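Local coordinates for alkyltransferase-like protein 1 (Schizosaccharomyces pombe, PDB 3GVA) that recognises O(6)-alkylguanine lesions in DNA and flips the damaged base out of the duplex into a hydrophobic pocket, presenting it to nucleotide excision repair, at residues Y11-E16 with A29-M34. Numbering follows the deposited sequence.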
loop_
_atom_site.group_PDB
_atom_site.type_symbol
_atom_site.label_atom_id
_atom_site.label_comp_id
_atom_site.label_asym_id
_atom_site.label_seq_id
_atom_site.Cartn_x
_atom_site.Cartn_y
_atom_site.Cartn_z
ATOM N N TYR A 11 -1.582 8.146 7.704
ATOM C CA TYR A 11 -1.554 6.913 8.487
ATOM C C TYR A 11 -2.934 6.546 9.003
ATOM O O TYR A 11 -3.290 5.373 9.015
ATOM C CB TYR A 11 -0.554 7.018 9.647
ATOM C CG TYR A 11 0.843 7.386 9.179
ATOM C CD1 TYR A 11 1.271 7.074 7.880
ATOM C CD2 TYR A 11 1.732 8.051 10.021
ATOM C CE1 TYR A 11 2.548 7.423 7.434
ATOM C CE2 TYR A 11 3.011 8.400 9.591
ATOM C CZ TYR A 11 3.408 8.084 8.297
ATOM O OH TYR A 11 4.661 8.437 7.862
ATOM N N ASP A 12 -3.710 7.550 9.411
ATOM C CA ASP A 12 -5.066 7.321 9.893
ATOM C C ASP A 12 -5.870 6.676 8.783
ATOM O O ASP A 12 -6.637 5.745 9.013
ATOM C CB ASP A 12 -5.765 8.635 10.269
ATOM C CG ASP A 12 -5.325 9.172 11.604
ATOM O OD1 ASP A 12 -5.124 8.359 12.525
ATOM O OD2 ASP A 12 -5.198 10.409 11.741
ATOM N N ALA A 13 -5.694 7.185 7.571
ATOM C CA ALA A 13 -6.420 6.659 6.429
ATOM C C ALA A 13 -6.021 5.218 6.132
ATOM O O ALA A 13 -6.879 4.381 5.856
ATOM C CB ALA A 13 -6.185 7.547 5.199
ATOM N N VAL A 14 -4.725 4.928 6.183
ATOM C CA VAL A 14 -4.249 3.575 5.912
ATOM C C VAL A 14 -4.791 2.598 6.970
ATOM O O VAL A 14 -5.169 1.465 6.656
ATOM C CB VAL A 14 -2.695 3.522 5.886
ATOM C CG1 VAL A 14 -2.226 2.087 5.683
ATOM C CG2 VAL A 14 -2.160 4.415 4.759
ATOM N N CYS A 15 -4.838 3.045 8.219
ATOM C CA CYS A 15 -5.350 2.209 9.305
ATOM C C CYS A 15 -6.808 1.833 9.056
ATOM O O CYS A 15 -7.338 0.923 9.686
ATOM C CB CYS A 15 -5.239 2.939 10.649
ATOM S SG CYS A 15 -3.559 3.061 11.297
ATOM N N GLU A 16 -7.458 2.540 8.139
ATOM C CA GLU A 16 -8.849 2.243 7.827
ATOM C C GLU A 16 -9.044 1.219 6.711
ATOM O O GLU A 16 -10.144 0.703 6.548
ATOM C CB GLU A 16 -9.597 3.524 7.486
ATOM C CG GLU A 16 -9.852 4.397 8.688
ATOM C CD GLU A 16 -10.654 5.623 8.334
ATOM O OE1 GLU A 16 -10.116 6.500 7.625
ATOM O OE2 GLU A 16 -11.828 5.705 8.755
ATOM N N ALA A 29 -4.876 9.687 -1.157
ATOM C CA ALA A 29 -4.791 11.140 -1.270
ATOM C C ALA A 29 -6.163 11.737 -1.551
ATOM O O ALA A 29 -6.530 12.753 -0.976
ATOM C CB ALA A 29 -3.813 11.525 -2.371
ATOM N N ARG A 30 -6.925 11.096 -2.430
ATOM C CA ARG A 30 -8.261 11.573 -2.762
ATOM C C ARG A 30 -9.206 11.322 -1.589
ATOM O O ARG A 30 -10.144 12.089 -1.353
ATOM C CB ARG A 30 -8.781 10.872 -4.026
ATOM C CG ARG A 30 -8.074 11.290 -5.319
ATOM C CD ARG A 30 -8.735 10.682 -6.567
ATOM N NE ARG A 30 -8.383 9.278 -6.801
ATOM C CZ ARG A 30 -7.213 8.863 -7.289
ATOM N NH1 ARG A 30 -6.266 9.742 -7.599
ATOM N NH2 ARG A 30 -6.988 7.566 -7.477
ATOM N N TYR A 31 -8.942 10.253 -0.845
ATOM C CA TYR A 31 -9.768 9.906 0.306
ATOM C C TYR A 31 -9.631 10.904 1.464
ATOM O O TYR A 31 -10.609 11.199 2.149
ATOM C CB TYR A 31 -9.417 8.505 0.806
ATOM C CG TYR A 31 -10.237 8.070 1.995
ATOM C CD1 TYR A 31 -11.609 7.869 1.882
ATOM C CD2 TYR A 31 -9.638 7.849 3.236
ATOM C CE1 TYR A 31 -12.367 7.456 2.972
ATOM C CE2 TYR A 31 -10.387 7.438 4.330
ATOM C CZ TYR A 31 -11.749 7.241 4.188
ATOM O OH TYR A 31 -12.493 6.815 5.260
ATOM N N VAL A 32 -8.424 11.414 1.689
ATOM C CA VAL A 32 -8.204 12.366 2.773
ATOM C C VAL A 32 -8.375 13.825 2.349
ATOM O O VAL A 32 -7.944 14.733 3.060
ATOM C CB VAL A 32 -6.803 12.198 3.410
ATOM C CG1 VAL A 32 -6.661 10.804 3.977
ATOM C CG2 VAL A 32 -5.715 12.491 2.396
ATOM N N GLY A 33 -8.994 14.038 1.189
ATOM C CA GLY A 33 -9.234 15.387 0.693
ATOM C C GLY A 33 -8.026 16.173 0.209
ATOM O O GLY A 33 -8.018 17.405 0.285
ATOM N N MET A 34 -7.015 15.477 -0.301
ATOM C CA MET A 34 -5.801 16.124 -0.798
ATOM C C MET A 34 -5.426 15.456 -2.124
ATOM O O MET A 34 -4.299 14.985 -2.299
ATOM C CB MET A 34 -4.667 15.944 0.214
ATOM C CG MET A 34 -5.014 16.363 1.632
ATOM S SD MET A 34 -4.156 17.860 2.129
ATOM C CE MET A 34 -5.199 19.082 1.384
#
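Y31 reaches from the last turn of helix 25-31 to A13 on helix 3-14 and E16, which follows shortly after it. At its base, CG stands anti to the backbone N (chi1 -180°), which carries one ring edge past A13 and the hydroxyl to E16. CB and CG serve as a spacer; the first ring atom to touch is CD2, 4.0 Å from A13 CB, which sits at the ring's edge near its plane. Next along the same edge, CE2 is 3.4 Å from E16 OE1, also near the ring plane. At the tip, the hydroxyl OH gives a weak hydrogen bond of 3.4 Å to that same E16 OE1, with the carboxylate and ring planes 54° apart. Tyrosine suits a place that begins beside a buried methyl and ends at an exposed acid, because its edge is apolar and its tip polar. A leucine here, lacking the ring and hydroxyl, would probably leave the E16 carboxylate without this weak bond and W106 without its edge-to-face partner.

Alanine fits the inner position because its lone methyl lets the chains come close: A13 CB meets V32 CG1 at 3.5 Å. V32, just past the helix end, supplies a compact branched group for this apolar spot.

The contact thus joins helices 3-14 and 25-31 in a domain of the helix-turn-helix class; helix 25-31 begins with Y25, inferred to take part in nucleotide flipping, and its far end is packed here on helix 3-14. V14 and A29 pack against helix 38-46, and W106 lies just beyond helix 101-104.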